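Local coordinates for trehalose-6-phosphate phosphatase (Candida albicans, PDB 5DXF), which carries, in its N-terminal part, a glycosyltransferase family 20 domain with the two-lobed GT-B fold, at residues I201-D205 with Y206-L210. Residues are numbered along the deposited sequence; the frame is centred on the assembly and turned at random.
Sequences IWIHD and YYLLL
I203 and L208 meet where the strand ending at H204 gives way to a turn, and their side chains cross at about a right angle. The CG2 methyl of I203 does the touching: chi1 of -55° sets CG1 beside the backbone N and leaves CG2 anti to it, facing L208. This methyl lies 3.4 Å from CD1 of L208 and also touches CB of L208. The turn brings L208 back to it, and a hydrogen bond from L208 N to D205 O (3.2 Å) closes the turn. D205 and Y206 instead run side by side in the same direction, with carboxylate and ring planes 50° apart and OD2 of D205 3.7 Å from CE1 of Y206. OD1 of D205 accepts a hydrogen bond from the backbone N of H229. One face of the Y206 ring carries CD2 of Y207, and both tyrosine hydroxyls are hydrogen-bonded to OE2 of E153, which ties their ends to helix 147-160. The result is a strand-to-helix connection at the C-terminal end of strand 200-204, in the parallel part of the sheet of a Rossmann-like domain: the strand runs between strands 34-37 and 223-227, L208 packs on V36 and on Y187 of helix 173-194, and the chain continues into helix 211-218.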
loop_
_atom_site.group_PDB
_atom_site.type_symbol
_atom_site.label_atom_id
_atom_site.label_comp_id
_atom_site.label_asym_id
_atom_site.label_seq_id
_atom_site.Cartn_x
_atom_site.Cartn_y
_atom_site.Cartn_z
ATOM N N ILE A 201 10.092 18.745 -4.850
ATOM C CA ILE A 201 8.771 18.196 -5.115
ATOM C C ILE A 201 8.750 16.683 -5.056
ATOM O O ILE A 201 9.560 16.021 -5.685
ATOM C CB ILE A 201 8.215 18.641 -6.480
ATOM C CG1 ILE A 201 8.447 20.129 -6.690
ATOM C CG2 ILE A 201 6.732 18.352 -6.561
ATOM C CD1 ILE A 201 7.542 21.000 -5.853
ATOM N N TRP A 202 7.810 16.151 -4.289
ATOM C CA TRP A 202 7.628 14.719 -4.176
ATOM C C TRP A 202 6.227 14.375 -4.627
ATOM O O TRP A 202 5.268 14.932 -4.130
ATOM C CB TRP A 202 7.826 14.295 -2.728
ATOM C CG TRP A 202 8.089 12.862 -2.572
ATOM C CD1 TRP A 202 7.796 11.889 -3.454
ATOM C CD2 TRP A 202 8.702 12.222 -1.456
ATOM N NE1 TRP A 202 8.184 10.678 -2.968
ATOM C CE2 TRP A 202 8.745 10.855 -1.737
ATOM C CE3 TRP A 202 9.219 12.674 -0.245
ATOM C CZ2 TRP A 202 9.282 9.933 -0.860
ATOM C CZ3 TRP A 202 9.754 11.757 0.624
ATOM C CH2 TRP A 202 9.782 10.404 0.315
ATOM N N ILE A 203 6.106 13.453 -5.569
ATOM C CA ILE A 203 4.799 13.046 -6.062
ATOM C C ILE A 203 4.613 11.546 -5.993
ATOM O O ILE A 203 5.534 10.788 -6.273
ATOM C CB ILE A 203 4.555 13.496 -7.498
ATOM C CG1 ILE A 203 4.762 14.996 -7.627
ATOM C CG2 ILE A 203 3.146 13.139 -7.909
ATOM C CD1 ILE A 203 5.793 15.359 -8.667
ATOM N N HIS A 204 3.418 11.103 -5.638
ATOM C CA HIS A 204 3.192 9.678 -5.480
ATOM C C HIS A 204 2.124 9.071 -6.375
ATOM O O HIS A 204 1.025 9.582 -6.495
ATOM C CB HIS A 204 2.868 9.362 -4.027
ATOM C CG HIS A 204 3.786 10.013 -3.047
ATOM N ND1 HIS A 204 4.654 9.297 -2.257
ATOM C CD2 HIS A 204 3.959 11.309 -2.713
ATOM C CE1 HIS A 204 5.330 10.123 -1.485
ATOM N NE2 HIS A 204 4.930 11.351 -1.745
ATOM N N ASP A 205 2.491 7.969 -7.007
ATOM C CA ASP A 205 1.569 6.990 -7.568
ATOM C C ASP A 205 0.944 7.267 -8.928
ATOM O O ASP A 205 1.211 8.269 -9.561
ATOM C CB ASP A 205 0.501 6.608 -6.552
ATOM C CG ASP A 205 0.723 5.242 -5.972
ATOM O OD1 ASP A 205 1.758 4.629 -6.269
ATOM O OD2 ASP A 205 -0.136 4.775 -5.211
ATOM N N TYR A 206 0.104 6.336 -9.350
ATOM C CA TYR A 206 -0.433 6.266 -10.703
ATOM C C TYR A 206 -1.374 7.384 -11.133
ATOM O O TYR A 206 -1.560 7.610 -12.318
ATOM C CB TYR A 206 -1.039 4.892 -10.971
ATOM C CG TYR A 206 -2.013 4.435 -9.928
ATOM C CD1 TYR A 206 -1.581 3.974 -8.706
ATOM C CD2 TYR A 206 -3.369 4.462 -10.174
ATOM C CE1 TYR A 206 -2.479 3.551 -7.750
ATOM C CE2 TYR A 206 -4.273 4.044 -9.230
ATOM C CZ TYR A 206 -3.823 3.588 -8.022
ATOM O OH TYR A 206 -4.729 3.175 -7.086
ATOM N N TYR A 207 -2.005 8.050 -10.181
ATOM C CA TYR A 207 -2.917 9.136 -10.519
ATOM C C TYR A 207 -2.159 10.335 -11.080
ATOM O O TYR A 207 -2.732 11.186 -11.760
ATOM C CB TYR A 207 -3.727 9.564 -9.292
ATOM C CG TYR A 207 -4.894 8.664 -8.947
ATOM C CD1 TYR A 207 -6.200 9.071 -9.183
ATOM C CD2 TYR A 207 -4.690 7.414 -8.378
ATOM C CE1 TYR A 207 -7.273 8.257 -8.862
ATOM C CE2 TYR A 207 -5.755 6.596 -8.052
ATOM C CZ TYR A 207 -7.043 7.019 -8.299
ATOM O OH TYR A 207 -8.101 6.203 -7.978
ATOM N N LEU A 208 -0.863 10.389 -10.796
ATOM C CA LEU A 208 -0.059 11.563 -11.105
ATOM C C LEU A 208 1.141 11.244 -11.993
ATOM O O LEU A 208 2.189 11.884 -11.892
ATOM C CB LEU A 208 0.405 12.212 -9.802
ATOM C CG LEU A 208 -0.762 12.583 -8.883
ATOM C CD1 LEU A 208 -0.270 13.222 -7.596
ATOM C CD2 LEU A 208 -1.730 13.496 -9.620
ATOM N N LEU A 209 0.989 10.242 -12.841
ATOM C CA LEU A 209 2.030 9.808 -13.760
ATOM C C LEU A 209 2.398 10.863 -14.784
ATOM O O LEU A 209 3.538 10.956 -15.210
ATOM C CB LEU A 209 1.610 8.532 -14.469
ATOM C CG LEU A 209 1.595 7.280 -13.606
ATOM C CD1 LEU A 209 1.233 6.083 -14.451
ATOM C CD2 LEU A 209 2.918 7.073 -12.906
ATOM N N LEU A 210 1.397 11.607 -15.225
ATOM C CA LEU A 210 1.578 12.683 -16.181
ATOM C C LEU A 210 2.456 13.806 -15.651
ATOM O O LEU A 210 3.230 14.404 -16.393
ATOM C CB LEU A 210 0.222 13.244 -16.594
ATOM C CG LEU A 210 -0.593 12.362 -17.538
ATOM C CD1 LEU A 210 -1.807 13.096 -18.083
ATOM C CD2 LEU A 210 0.285 11.854 -18.666
#